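Local coordinates for uncharacterized protein (Legionella longbeachae NSW150, PDB 4JZA) that probably removes the 3-phosphate from phosphatidylinositol 3-phosphate, as a phosphoinositide phosphatase that Legionella may use to alter lipid metabolism in its host, at residues W117-I122 / V126-E131; Q308-L313 / F319-V324. All blocks are in the same frame, centred on the assembly; numbering follows the deposited sequence.

Overall arrangement
Both contacts close short local loops, and along the chain they follow one another without overlap. In contact 1 the connection that leaves helix 95-116 turns back on helix 122-140, which it leads into, so 117-122 and 126-131 are joined across three helical residues. The chain then passes through sheet strands and a run of helices before contact 2, where the short helix 308-311 and its exit meet helix 315-325 across five residues. The two centres lie about 17 Å apart and are bridged by F320, whose ring packs on the backbone of L128 and E131. Helix 315-325 thus lies against helix 122-140, which brings contact 2 up against contact 1.

Contact 1 of 2, residues W117-I122 / V126-E131; sequences WGCSEI and VELLNE
This is a surface contact at the connection between helix 95-116 and helix 122-140, where L128 of helix 122-140 meets W117 and C119 of the loop. G118 breaks the first helix with positive phi and a Schellman motif, after which the chain runs on through C119 toward I122. L128 sends one methyl toward the loop. Its CD1 lies 4.2 Å from C119 SG and 4.4 Å from W117 CG, the latter approach being oblique to the indole. C119 SG stands anti to its own carbonyl carbon, chi1 -65°, which turns the sulfur in toward the leucine. At the other end the link is an i to i+4 backbone bond: V126 N donates to I122 O over 3.2 Å, at an N-H...O angle of 143°. V126 CG2 comes within 3.7 Å of the same oxygen. The indole also packs against Y63, nearly parallel to it, and meets F65 edge-to-face, while I122 and V126 rest on I110 of helix 95-116. Apart from that one bond, the joint is made of loose apolar touches, so the loop is probably held as much by the aromatic and aliphatic neighbours of W117 and L128 as by direct contact between the segments.

Contact 2 of 2, residues Q308-L313 / F319-V324; sequences QWYWVL and FFLEHV
The contact joins the short helix 308-311 and its exit to the following helix 315-325, with the buried side chain of L321 lying between the two segments. One methyl does all the touching. L321 CD2 lies 4.1 Å from Y310 CE1, 4.2 Å from L313 CD1 and 4.4 Å from W309 CZ3, so a single carbon is met by three side chains of the other segment. It comes to both rings at the edge, near the ring plane, and over the face of neither. The leucine reaches across because its CG is anti to the backbone N, chi1 -176°, and Y310 likewise extends with chi1 175°, bringing its phenol ring toward helix 315-325. Within 308-313, Y310 CB sits 3.9 Å above one face of the W309 indole, offset toward the rim, and Y310 CD2 lies above a face of the W311 ring, also toward its rim. The polar ends of Y310 and W309 turn to other parts of the chain, Y310 OH bonding to P187 O and W309 NE1 to E177 OE1. No hydrogen bond joins the two segments, so cohesion here rests on dispersion and the exclusion of water, while the outward bonds of Y310 and W309 probably fix the ring orientations that receive the leucine methyl.

Contact 1 of 2, residues W117-I122 / V126-E131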
ATOM      1  N   TRP A 117       8.944  17.362  -2.211  1.00 45.07           N
ATOM      2  CA  TRP A 117       7.514  17.522  -2.516  1.00 44.99           C
ATOM      3  C   TRP A 117       6.842  18.482  -1.531  1.00 48.41           C
ATOM      4  O   TRP A 117       5.660  18.777  -1.659  1.00 46.73           O
ATOM      5  CB  TRP A 117       6.783  16.156  -2.537  1.00 44.69           C
ATOM      6  CG  TRP A 117       6.826  15.482  -3.896  1.00 42.50           C
ATOM      7  CD1 TRP A 117       5.882  15.566  -4.886  1.00 42.89           C
ATOM      8  CD2 TRP A 117       7.882  14.667  -4.415  1.00 39.26           C
ATOM      9  NE1 TRP A 117       6.299  14.852  -5.991  1.00 45.42           N
ATOM     10  CE2 TRP A 117       7.532  14.308  -5.729  1.00 41.00           C
ATOM     11  CE3 TRP A 117       9.095  14.239  -3.905  1.00 38.05           C
ATOM     12  CZ2 TRP A 117       8.326  13.497  -6.516  1.00 39.98           C
ATOM     13  CZ3 TRP A 117       9.898  13.465  -4.692  1.00 40.50           C
ATOM     14  CH2 TRP A 117       9.505  13.083  -5.992  1.00 39.91           C
ATOM     15  N   GLY A 118       7.600  18.967  -0.552  1.00 49.72           N
ATOM     16  CA  GLY A 118       7.102  19.984   0.364  1.00 51.17           C
ATOM     17  C   GLY A 118       5.923  19.510   1.178  1.00 49.89           C
ATOM     18  O   GLY A 118       4.920  20.195   1.256  1.00 52.18           O
ATOM     19  N   CYS A 119       6.083  18.350   1.796  1.00 46.79           N
ATOM     20  CA  CYS A 119       5.036  17.727   2.558  1.00 49.00           C
ATOM     21  C   CYS A 119       4.955  18.378   3.922  1.00 54.67           C
ATOM     22  O   CYS A 119       5.950  18.390   4.643  1.00 56.28           O
ATOM     23  CB  CYS A 119       5.347  16.235   2.738  1.00 46.95           C
ATOM     24  SG  CYS A 119       5.380  15.205   1.217  1.00 50.32           S
ATOM     25  N   SER A 120       3.782  18.881   4.307  1.00 59.99           N
ATOM     26  CA  SER A 120       3.616  19.461   5.655  1.00 65.85           C
ATOM     27  C   SER A 120       3.793  18.417   6.708  1.00 62.90           C
ATOM     28  O   SER A 120       4.332  18.714   7.743  1.00 62.64           O
ATOM     29  CB  SER A 120       2.252  20.112   5.862  1.00 69.51           C
ATOM     30  OG  SER A 120       1.317  19.475   5.028  1.00 82.56           O
ATOM     31  N   GLU A 121       3.334  17.200   6.442  1.00 64.47           N
ATOM     32  CA  GLU A 121       3.416  16.101   7.402  1.00 59.94           C
ATOM     33  C   GLU A 121       4.309  15.002   6.807  1.00 52.61           C
ATOM     34  O   GLU A 121       4.140  14.663   5.677  1.00 53.46           O
ATOM     35  CB  GLU A 121       1.987  15.611   7.730  1.00 68.57           C
ATOM     36  CG  GLU A 121       1.354  16.194   9.006  1.00 79.21           C
ATOM     37  CD  GLU A 121       1.805  15.447  10.273  1.00 94.68           C
ATOM     38  OE1 GLU A 121       1.274  14.327  10.558  1.00105.02           O
ATOM     39  OE2 GLU A 121       2.714  15.960  10.972  1.00 83.38           O
ATOM     40  N   ILE A 122       5.265  14.461   7.561  1.00 51.59           N
ATOM     41  CA  ILE A 122       6.140  13.382   7.109  1.00 48.82           C
ATOM     42  C   ILE A 122       5.336  12.128   6.694  1.00 50.20           C
ATOM     43  O   ILE A 122       5.767  11.366   5.850  1.00 50.76           O
ATOM     44  CB  ILE A 122       7.158  13.020   8.222  1.00 52.77           C
ATOM     45  CG1 ILE A 122       8.429  12.397   7.645  1.00 54.26           C
ATOM     46  CG2 ILE A 122       6.568  12.051   9.219  1.00 54.41           C
ATOM     47  CD1 ILE A 122       9.360  13.452   7.104  1.00 57.23           C
ATOM     48  N   VAL A 126       5.405   9.282   3.469  1.00 44.90           N
ATOM     49  CA  VAL A 126       5.395   7.852   3.628  1.00 44.28           C
ATOM     50  C   VAL A 126       4.407   7.282   2.636  1.00 47.84           C
ATOM     51  O   VAL A 126       4.732   6.363   1.899  1.00 47.68           O
ATOM     52  CB  VAL A 126       5.073   7.496   5.085  1.00 44.88           C
ATOM     53  CG1 VAL A 126       4.551   6.074   5.212  1.00 47.80           C
ATOM     54  CG2 VAL A 126       6.327   7.713   5.946  1.00 43.48           C
ATOM     55  N   GLU A 127       3.212   7.862   2.586  1.00 49.73           N
ATOM     56  CA  GLU A 127       2.160   7.353   1.731  1.00 45.39           C
ATOM     57  C   GLU A 127       2.506   7.506   0.273  1.00 43.94           C
ATOM     58  O   GLU A 127       2.126   6.678  -0.551  1.00 45.21           O
ATOM     59  CB  GLU A 127       0.851   8.030   2.052  1.00 48.49           C
ATOM     60  CG  GLU A 127       0.387   7.667   3.454  1.00 59.16           C
ATOM     61  CD  GLU A 127      -0.654   8.627   4.055  1.00 70.05           C
ATOM     62  OE1 GLU A 127      -1.007   9.650   3.413  1.00 70.47           O
ATOM     63  OE2 GLU A 127      -1.113   8.344   5.198  1.00 70.09           O
ATOM     64  N   LEU A 128       3.214   8.561  -0.075  1.00 43.06           N
ATOM     65  CA  LEU A 128       3.658   8.717  -1.475  1.00 41.02           C
ATOM     66  C   LEU A 128       4.571   7.571  -1.950  1.00 39.19           C
ATOM     67  O   LEU A 128       4.301   6.957  -3.000  1.00 36.57           O
ATOM     68  CB  LEU A 128       4.387  10.029  -1.687  1.00 37.63           C
ATOM     69  CG  LEU A 128       3.524  11.260  -1.754  1.00 36.65           C
ATOM     70  CD1 LEU A 128       4.413  12.494  -1.795  1.00 37.01           C
ATOM     71  CD2 LEU A 128       2.611  11.257  -2.959  1.00 37.60           C
ATOM     72  N   LEU A 129       5.611   7.269  -1.168  1.00 35.15           N
ATOM     73  CA  LEU A 129       6.477   6.099  -1.452  1.00 34.22           C
ATOM     74  C   LEU A 129       5.727   4.726  -1.482  1.00 34.51           C
ATOM     75  O   LEU A 129       5.884   3.911  -2.391  1.00 33.15           O
ATOM     76  CB  LEU A 129       7.582   6.025  -0.408  1.00 33.16           C
ATOM     77  CG  LEU A 129       8.704   5.018  -0.676  1.00 33.24           C
ATOM     78  CD1 LEU A 129       9.341   5.231  -2.016  1.00 33.46           C
ATOM     79  CD2 LEU A 129       9.764   5.032   0.415  1.00 32.09           C
ATOM     80  N   ASN A 130       4.892   4.506  -0.472  1.00 35.64           N
ATOM     81  CA  ASN A 130       4.197   3.254  -0.257  1.00 33.54           C
ATOM     82  C   ASN A 130       3.319   2.976  -1.425  1.00 32.91           C
ATOM     83  O   ASN A 130       3.293   1.872  -1.933  1.00 34.97           O
ATOM     84  CB  ASN A 130       3.366   3.340   1.017  1.00 34.59           C
ATOM     85  CG  ASN A 130       2.728   2.012   1.392  1.00 34.81           C
ATOM     86  OD1 ASN A 130       3.417   1.013   1.576  1.00 32.49           O
ATOM     87  ND2 ASN A 130       1.397   2.009   1.520  1.00 35.30           N
ATOM     88  N   GLU A 131       2.614   4.008  -1.869  1.00 35.63           N
ATOM     89  CA  GLU A 131       1.623   3.918  -3.001  1.00 33.56           C
ATOM     90  C   GLU A 131       2.294   3.955  -4.350  1.00 32.40           C
ATOM     91  O   GLU A 131       1.885   3.248  -5.265  1.00 34.58           O
ATOM     92  CB  GLU A 131       0.483   4.974  -2.870  1.00 32.73           C
ATOM     93  CG  GLU A 131      -0.417   4.685  -1.668  1.00 33.07           C
ATOM     94  CD  GLU A 131      -1.318   5.821  -1.236  1.00 35.56           C
ATOM     95  OE1 GLU A 131      -2.064   6.418  -2.040  1.00 39.73           O
ATOM     96  OE2 GLU A 131      -1.327   6.139  -0.057  1.00 41.75           O
TER

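Contact 2 of 2, residues Q308-L313 / F319-V324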
ATOM      1  N   GLN A 308     -17.390   7.389 -10.742  1.00 46.73           N
ATOM      2  CA  GLN A 308     -17.260   7.936  -9.394  1.00 44.36           C
ATOM      3  C   GLN A 308     -16.088   7.320  -8.615  1.00 43.85           C
ATOM      4  O   GLN A 308     -15.429   8.007  -7.857  1.00 47.17           O
ATOM      5  CB  GLN A 308     -18.585   7.755  -8.675  1.00 44.36           C
ATOM      6  CG  GLN A 308     -18.732   8.464  -7.353  1.00 47.14           C
ATOM      7  CD  GLN A 308     -20.074   8.140  -6.693  1.00 53.45           C
ATOM      8  OE1 GLN A 308     -20.717   7.132  -7.011  1.00 53.77           O
ATOM      9  NE2 GLN A 308     -20.496   8.984  -5.758  1.00 55.21           N
ATOM     10  N   TRP A 309     -15.782   6.044  -8.820  1.00 42.94           N
ATOM     11  CA  TRP A 309     -14.596   5.489  -8.195  1.00 40.34           C
ATOM     12  C   TRP A 309     -13.327   6.242  -8.566  1.00 43.62           C
ATOM     13  O   TRP A 309     -12.406   6.300  -7.781  1.00 50.39           O
ATOM     14  CB  TRP A 309     -14.427   4.004  -8.478  1.00 37.98           C
ATOM     15  CG  TRP A 309     -14.117   3.601  -9.860  1.00 36.53           C
ATOM     16  CD1 TRP A 309     -14.954   2.991 -10.718  1.00 36.76           C
ATOM     17  CD2 TRP A 309     -12.864   3.703 -10.518  1.00 37.51           C
ATOM     18  NE1 TRP A 309     -14.310   2.710 -11.887  1.00 37.80           N
ATOM     19  CE2 TRP A 309     -13.017   3.157 -11.789  1.00 39.34           C
ATOM     20  CE3 TRP A 309     -11.609   4.199 -10.153  1.00 41.43           C
ATOM     21  CZ2 TRP A 309     -11.953   3.101 -12.721  1.00 40.92           C
ATOM     22  CZ3 TRP A 309     -10.545   4.139 -11.087  1.00 40.86           C
ATOM     23  CH2 TRP A 309     -10.732   3.587 -12.338  1.00 39.18           C
ATOM     24  N   TYR A 310     -13.262   6.805  -9.759  1.00 45.77           N
ATOM     25  CA  TYR A 310     -12.069   7.504 -10.207  1.00 43.59           C
ATOM     26  C   TYR A 310     -11.954   8.795  -9.438  1.00 45.33           C
ATOM     27  O   TYR A 310     -10.876   9.124  -8.932  1.00 46.75           O
ATOM     28  CB  TYR A 310     -12.127   7.779 -11.705  1.00 43.71           C
ATOM     29  CG  TYR A 310     -11.000   8.578 -12.194  1.00 44.30           C
ATOM     30  CD1 TYR A 310      -9.724   8.032 -12.247  1.00 44.23           C
ATOM     31  CD2 TYR A 310     -11.176   9.899 -12.606  1.00 42.44           C
ATOM     32  CE1 TYR A 310      -8.644   8.784 -12.690  1.00 43.41           C
ATOM     33  CE2 TYR A 310     -10.092  10.655 -13.053  1.00 41.79           C
ATOM     34  CZ  TYR A 310      -8.822  10.094 -13.093  1.00 41.93           C
ATOM     35  OH  TYR A 310      -7.709  10.811 -13.529  1.00 42.93           O
ATOM     36  N   TRP A 311     -13.066   9.514  -9.293  1.00 44.79           N
ATOM     37  CA  TRP A 311     -13.011  10.864  -8.689  1.00 45.40           C
ATOM     38  C   TRP A 311     -12.639  10.886  -7.198  1.00 43.50           C
ATOM     39  O   TRP A 311     -12.171  11.884  -6.695  1.00 45.18           O
ATOM     40  CB  TRP A 311     -14.336  11.629  -8.904  1.00 45.77           C
ATOM     41  CG  TRP A 311     -14.696  11.903 -10.360  1.00 46.16           C
ATOM     42  CD1 TRP A 311     -15.788  11.458 -11.007  1.00 47.54           C
ATOM     43  CD2 TRP A 311     -13.953  12.680 -11.314  1.00 46.83           C
ATOM     44  NE1 TRP A 311     -15.774  11.895 -12.305  1.00 51.39           N
ATOM     45  CE2 TRP A 311     -14.660  12.658 -12.511  1.00 46.99           C
ATOM     46  CE3 TRP A 311     -12.774  13.414 -11.255  1.00 50.42           C
ATOM     47  CZ2 TRP A 311     -14.223  13.310 -13.645  1.00 47.76           C
ATOM     48  CZ3 TRP A 311     -12.343  14.077 -12.394  1.00 48.62           C
ATOM     49  CH2 TRP A 311     -13.066  14.035 -13.555  1.00 47.09           C
ATOM     50  N   VAL A 312     -12.870   9.805  -6.481  1.00 43.08           N
ATOM     51  CA  VAL A 312     -12.474   9.752  -5.068  1.00 41.31           C
ATOM     52  C   VAL A 312     -10.964   9.450  -4.869  1.00 43.26           C
ATOM     53  O   VAL A 312     -10.398   9.645  -3.767  1.00 41.13           O
ATOM     54  CB  VAL A 312     -13.355   8.778  -4.275  1.00 38.94           C
ATOM     55  CG1 VAL A 312     -14.810   9.202  -4.369  1.00 39.06           C
ATOM     56  CG2 VAL A 312     -13.193   7.357  -4.777  1.00 39.10           C
ATOM     57  N   LEU A 313     -10.293   9.004  -5.922  1.00 41.22           N
ATOM     58  CA  LEU A 313      -8.879   8.790  -5.795  1.00 41.16           C
ATOM     59  C   LEU A 313      -8.230  10.106  -5.376  1.00 41.49           C
ATOM     60  O   LEU A 313      -8.682  11.147  -5.766  1.00 47.95           O
ATOM     61  CB  LEU A 313      -8.277   8.305  -7.112  1.00 41.93           C
ATOM     62  CG  LEU A 313      -8.662   6.911  -7.568  1.00 40.02           C
ATOM     63  CD1 LEU A 313      -7.987   6.614  -8.877  1.00 39.23           C
ATOM     64  CD2 LEU A 313      -8.262   5.884  -6.539  1.00 41.92           C
ATOM     65  N   PHE A 319      -2.274  10.588 -10.703  1.00 38.63           N
ATOM     66  CA  PHE A 319      -1.042  10.713 -11.462  1.00 41.31           C
ATOM     67  C   PHE A 319      -0.356   9.378 -11.568  1.00 41.65           C
ATOM     68  O   PHE A 319       0.211   9.084 -12.599  1.00 45.58           O
ATOM     69  CB  PHE A 319      -0.065  11.715 -10.853  1.00 43.57           C
ATOM     70  CG  PHE A 319      -0.361  13.155 -11.182  1.00 45.40           C
ATOM     71  CD1 PHE A 319      -0.096  13.662 -12.446  1.00 46.25           C
ATOM     72  CD2 PHE A 319      -0.843  14.013 -10.214  1.00 47.12           C
ATOM     73  CE1 PHE A 319      -0.313  14.988 -12.747  1.00 46.17           C
ATOM     74  CE2 PHE A 319      -1.070  15.349 -10.505  1.00 49.34           C
ATOM     75  CZ  PHE A 319      -0.789  15.840 -11.772  1.00 48.66           C
ATOM     76  N   PHE A 320      -0.409   8.561 -10.522  1.00 43.32           N
ATOM     77  CA  PHE A 320       0.198   7.232 -10.588  1.00 40.98           C
ATOM     78  C   PHE A 320      -0.565   6.405 -11.615  1.00 42.07           C
ATOM     79  O   PHE A 320       0.039   5.727 -12.468  1.00 43.54           O
ATOM     80  CB  PHE A 320       0.163   6.509  -9.238  1.00 43.01           C
ATOM     81  CG  PHE A 320       1.008   7.130  -8.146  1.00 42.12           C
ATOM     82  CD1 PHE A 320       1.967   8.058  -8.406  1.00 44.49           C
ATOM     83  CD2 PHE A 320       0.835   6.725  -6.837  1.00 43.20           C
ATOM     84  CE1 PHE A 320       2.719   8.588  -7.378  1.00 47.40           C
ATOM     85  CE2 PHE A 320       1.574   7.236  -5.809  1.00 42.70           C
ATOM     86  CZ  PHE A 320       2.517   8.177  -6.069  1.00 44.99           C
ATOM     87  N   LEU A 321      -1.891   6.450 -11.561  1.00 39.64           N
ATOM     88  CA  LEU A 321      -2.670   5.673 -12.529  1.00 43.71           C
ATOM     89  C   LEU A 321      -2.315   6.104 -13.942  1.00 44.66           C
ATOM     90  O   LEU A 321      -2.032   5.269 -14.805  1.00 40.81           O
ATOM     91  CB  LEU A 321      -4.182   5.826 -12.286  1.00 43.68           C
ATOM     92  CG  LEU A 321      -5.148   5.019 -13.150  1.00 44.22           C
ATOM     93  CD1 LEU A 321      -4.822   3.554 -13.080  1.00 43.06           C
ATOM     94  CD2 LEU A 321      -6.581   5.261 -12.647  1.00 46.41           C
ATOM     95  N   GLU A 322      -2.347   7.426 -14.136  1.00 47.41           N
ATOM     96  CA  GLU A 322      -1.994   8.050 -15.388  1.00 48.85           C
ATOM     97  C   GLU A 322      -0.649   7.528 -15.893  1.00 47.91           C
ATOM     98  O   GLU A 322      -0.512   7.187 -17.052  1.00 50.50           O
ATOM     99  CB  GLU A 322      -1.955   9.576 -15.239  1.00 52.77           C
ATOM    100  CG  GLU A 322      -1.248  10.339 -16.368  1.00 52.65           C
ATOM    101  CD  GLU A 322      -1.168  11.846 -16.132  1.00 51.79           C
ATOM    102  OE1 GLU A 322      -0.514  12.555 -16.919  1.00 49.23           O
ATOM    103  OE2 GLU A 322      -1.756  12.346 -15.154  1.00 51.18           O
ATOM    104  N   HIS A 323       0.336   7.430 -15.032  1.00 44.13           N
ATOM    105  CA  HIS A 323       1.658   7.106 -15.512  1.00 42.80           C
ATOM    106  C   HIS A 323       1.775   5.674 -16.024  1.00 43.54           C
ATOM    107  O   HIS A 323       2.550   5.401 -16.928  1.00 43.98           O
ATOM    108  CB  HIS A 323       2.658   7.318 -14.410  1.00 41.46           C
ATOM    109  CG  HIS A 323       4.075   7.147 -14.853  1.00 43.83           C
ATOM    110  ND1 HIS A 323       4.731   8.082 -15.631  1.00 45.38           N
ATOM    111  CD2 HIS A 323       4.977   6.164 -14.606  1.00 43.00           C
ATOM    112  CE1 HIS A 323       5.975   7.682 -15.844  1.00 44.36           C
ATOM    113  NE2 HIS A 323       6.154   6.528 -15.222  1.00 44.87           N
ATOM    114  N   VAL A 324       1.024   4.764 -15.419  1.00 42.53           N
ATOM    115  CA  VAL A 324       0.975   3.367 -15.851  1.00 40.45           C
ATOM    116  C   VAL A 324       0.167   3.227 -17.110  1.00 43.38           C
ATOM    117  O   VAL A 324       0.592   2.473 -17.974  1.00 46.87           O
ATOM    118  CB  VAL A 324       0.337   2.453 -14.795  1.00 40.37           C
ATOM    119  CG1 VAL A 324       0.104   1.073 -15.334  1.00 43.42           C
ATOM    120  CG2 VAL A 324       1.242   2.319 -13.597  1.00 41.29           C
TER